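Local coordinates for coenzyme F420-dependent N(5),N(10)-methenyltetrahydromethanopterin reductase-related protein (Desulfurobacterium thermolithotrophum DSM 11699, PDB 6HUZ) that binds the iron-guanylylpyridinol cofactor and, as a bacterial [Fe]-hydrogenase paralog, uses tetrahydrofolate derivatives such as methenyl-tetrahydrofolate as substrates, at residues Thr102-Leu107 / Glu135-Ile140. Sequence-based numbering, arbitrary orientation.
Sequences TILPYL and EGREDI
The carbonyl oxygen Leu107 O is gripped by two nitrogens of one guanidinium: Arg137 NH1 donates to it at 3.0 Å and Arg137 NH2 at 3.2 Å. Both reach the oxygen from the same face of its carbonyl plane, and the bonds are bent (147° and 139°), as expected when two donors converge on one atom. Along its NE/NH2 edge the guanidinium is held side-on by Asp139 in a bidentate salt bridge, the carboxylate carbon lying in its plane. Arg137 NE donates to Asp139 OD1 at 3.0 Å and Arg137 NH2 to Asp139 OD2, both nearly straight, each oxygen using its syn lone pair. Asp139 OD2 also accepts from the backbone of Asn110. Arginine suits this place because its flat, multi-donor head can serve a carboxylate and a carbonyl at once. Over the centre of one guanidinium face lies Ile140 CD1, 3.7 Å above the plane. The same methyl touches Leu104 CD1 at 3.7 Å and Leu107 CD1 at 3.8 Å; these branched aliphatic chains, without polar atoms, suit the buried layer against Ile113 of strand 112-115. Gly136, first past helix 129-135, takes the positive phi that favours glycine and closes a Schellman motif. In this Rossmann-like domain the guanidinium ties the loop after helix 95-103 to the one before strand 141-144, and the Asp139 carboxylate probably balances the buried arginine's positive charge.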
# COMPACT_ATOMS: atom_id res chain seq x y z
N THR A 102 -11.30 17.89 -29.15
CA THR A 102 -12.15 18.77 -29.96
C THR A 102 -11.91 20.26 -29.65
O THR A 102 -11.89 21.05 -30.59
CB THR A 102 -13.61 18.35 -29.75
OG1 THR A 102 -13.75 16.99 -30.14
CG2 THR A 102 -14.59 19.20 -30.53
N ILE A 103 -11.75 20.63 -28.36
CA ILE A 103 -11.54 22.05 -28.00
C ILE A 103 -10.09 22.51 -28.12
O ILE A 103 -9.84 23.71 -28.19
CB ILE A 103 -12.05 22.34 -26.56
CG1 ILE A 103 -11.13 21.69 -25.49
CG2 ILE A 103 -13.52 21.93 -26.42
CD1 ILE A 103 -11.52 21.90 -24.03
N LEU A 104 -9.15 21.57 -28.14
CA LEU A 104 -7.72 21.88 -28.23
C LEU A 104 -7.33 22.96 -29.30
O LEU A 104 -6.54 23.84 -28.97
CB LEU A 104 -6.95 20.57 -28.46
CG LEU A 104 -5.45 20.59 -28.23
CD1 LEU A 104 -5.13 20.81 -26.77
CD2 LEU A 104 -4.86 19.27 -28.66
N PRO A 105 -7.83 22.94 -30.55
CA PRO A 105 -7.40 23.98 -31.50
C PRO A 105 -8.03 25.36 -31.30
O PRO A 105 -7.58 26.31 -31.92
CB PRO A 105 -7.84 23.43 -32.87
CG PRO A 105 -8.70 22.25 -32.61
CD PRO A 105 -8.77 21.98 -31.14
N TYR A 106 -9.07 25.45 -30.45
CA TYR A 106 -9.79 26.71 -30.23
C TYR A 106 -9.44 27.47 -28.96
O TYR A 106 -9.79 28.64 -28.87
CB TYR A 106 -11.28 26.40 -30.21
CG TYR A 106 -11.76 25.73 -31.48
CD1 TYR A 106 -12.16 26.49 -32.58
CD2 TYR A 106 -11.83 24.34 -31.58
CE1 TYR A 106 -12.62 25.88 -33.74
CE2 TYR A 106 -12.29 23.73 -32.74
CZ TYR A 106 -12.69 24.51 -33.82
OH TYR A 106 -13.15 23.95 -34.99
N LEU A 107 -8.79 26.83 -27.97
CA LEU A 107 -8.45 27.51 -26.72
C LEU A 107 -7.51 28.67 -27.00
O LEU A 107 -6.74 28.62 -27.95
CB LEU A 107 -7.86 26.51 -25.69
CG LEU A 107 -8.84 25.42 -25.24
CD1 LEU A 107 -8.10 24.25 -24.53
CD2 LEU A 107 -9.94 25.99 -24.36
N GLU A 135 -1.51 20.27 -34.04
CA GLU A 135 -2.17 21.58 -33.96
C GLU A 135 -1.23 22.69 -33.46
O GLU A 135 -1.67 23.82 -33.28
CB GLU A 135 -3.40 21.48 -33.03
CG GLU A 135 -4.41 20.42 -33.46
CD GLU A 135 -5.21 20.77 -34.70
OE1 GLU A 135 -5.89 19.87 -35.26
OE2 GLU A 135 -5.17 21.95 -35.12
N GLY A 136 0.04 22.35 -33.21
CA GLY A 136 1.04 23.31 -32.73
C GLY A 136 0.65 23.98 -31.42
O GLY A 136 0.93 25.17 -31.23
N ARG A 137 0.00 23.21 -30.51
CA ARG A 137 -0.48 23.69 -29.20
C ARG A 137 0.45 23.37 -28.02
O ARG A 137 -0.02 23.06 -26.93
CB ARG A 137 -1.89 23.13 -28.93
CG ARG A 137 -2.99 23.75 -29.84
CD ARG A 137 -2.79 25.19 -30.28
NE ARG A 137 -2.79 26.15 -29.17
CZ ARG A 137 -3.87 26.73 -28.65
NH1 ARG A 137 -5.08 26.43 -29.12
NH2 ARG A 137 -3.76 27.60 -27.66
N GLU A 138 1.76 23.52 -28.23
CA GLU A 138 2.73 23.26 -27.16
C GLU A 138 2.63 24.31 -26.06
O GLU A 138 3.28 24.18 -25.03
CB GLU A 138 4.16 23.25 -27.73
CG GLU A 138 4.43 22.06 -28.63
CD GLU A 138 3.94 22.21 -30.06
OE1 GLU A 138 3.36 23.26 -30.41
OE2 GLU A 138 4.14 21.24 -30.83
N ASP A 139 1.84 25.36 -26.28
CA ASP A 139 1.63 26.42 -25.32
C ASP A 139 0.55 26.03 -24.32
O ASP A 139 0.48 26.60 -23.23
CB ASP A 139 1.18 27.70 -26.05
CG ASP A 139 -0.16 27.54 -26.73
OD1 ASP A 139 -0.27 26.71 -27.66
OD2 ASP A 139 -1.11 28.23 -26.32
N ILE A 140 -0.30 25.07 -24.68
CA ILE A 140 -1.37 24.66 -23.78
C ILE A 140 -0.83 23.93 -22.56
O ILE A 140 -0.01 23.02 -22.68
CB ILE A 140 -2.45 23.82 -24.50
CG1 ILE A 140 -3.15 24.72 -25.56
CG2 ILE A 140 -3.45 23.26 -23.49
CD1 ILE A 140 -4.54 24.35 -25.89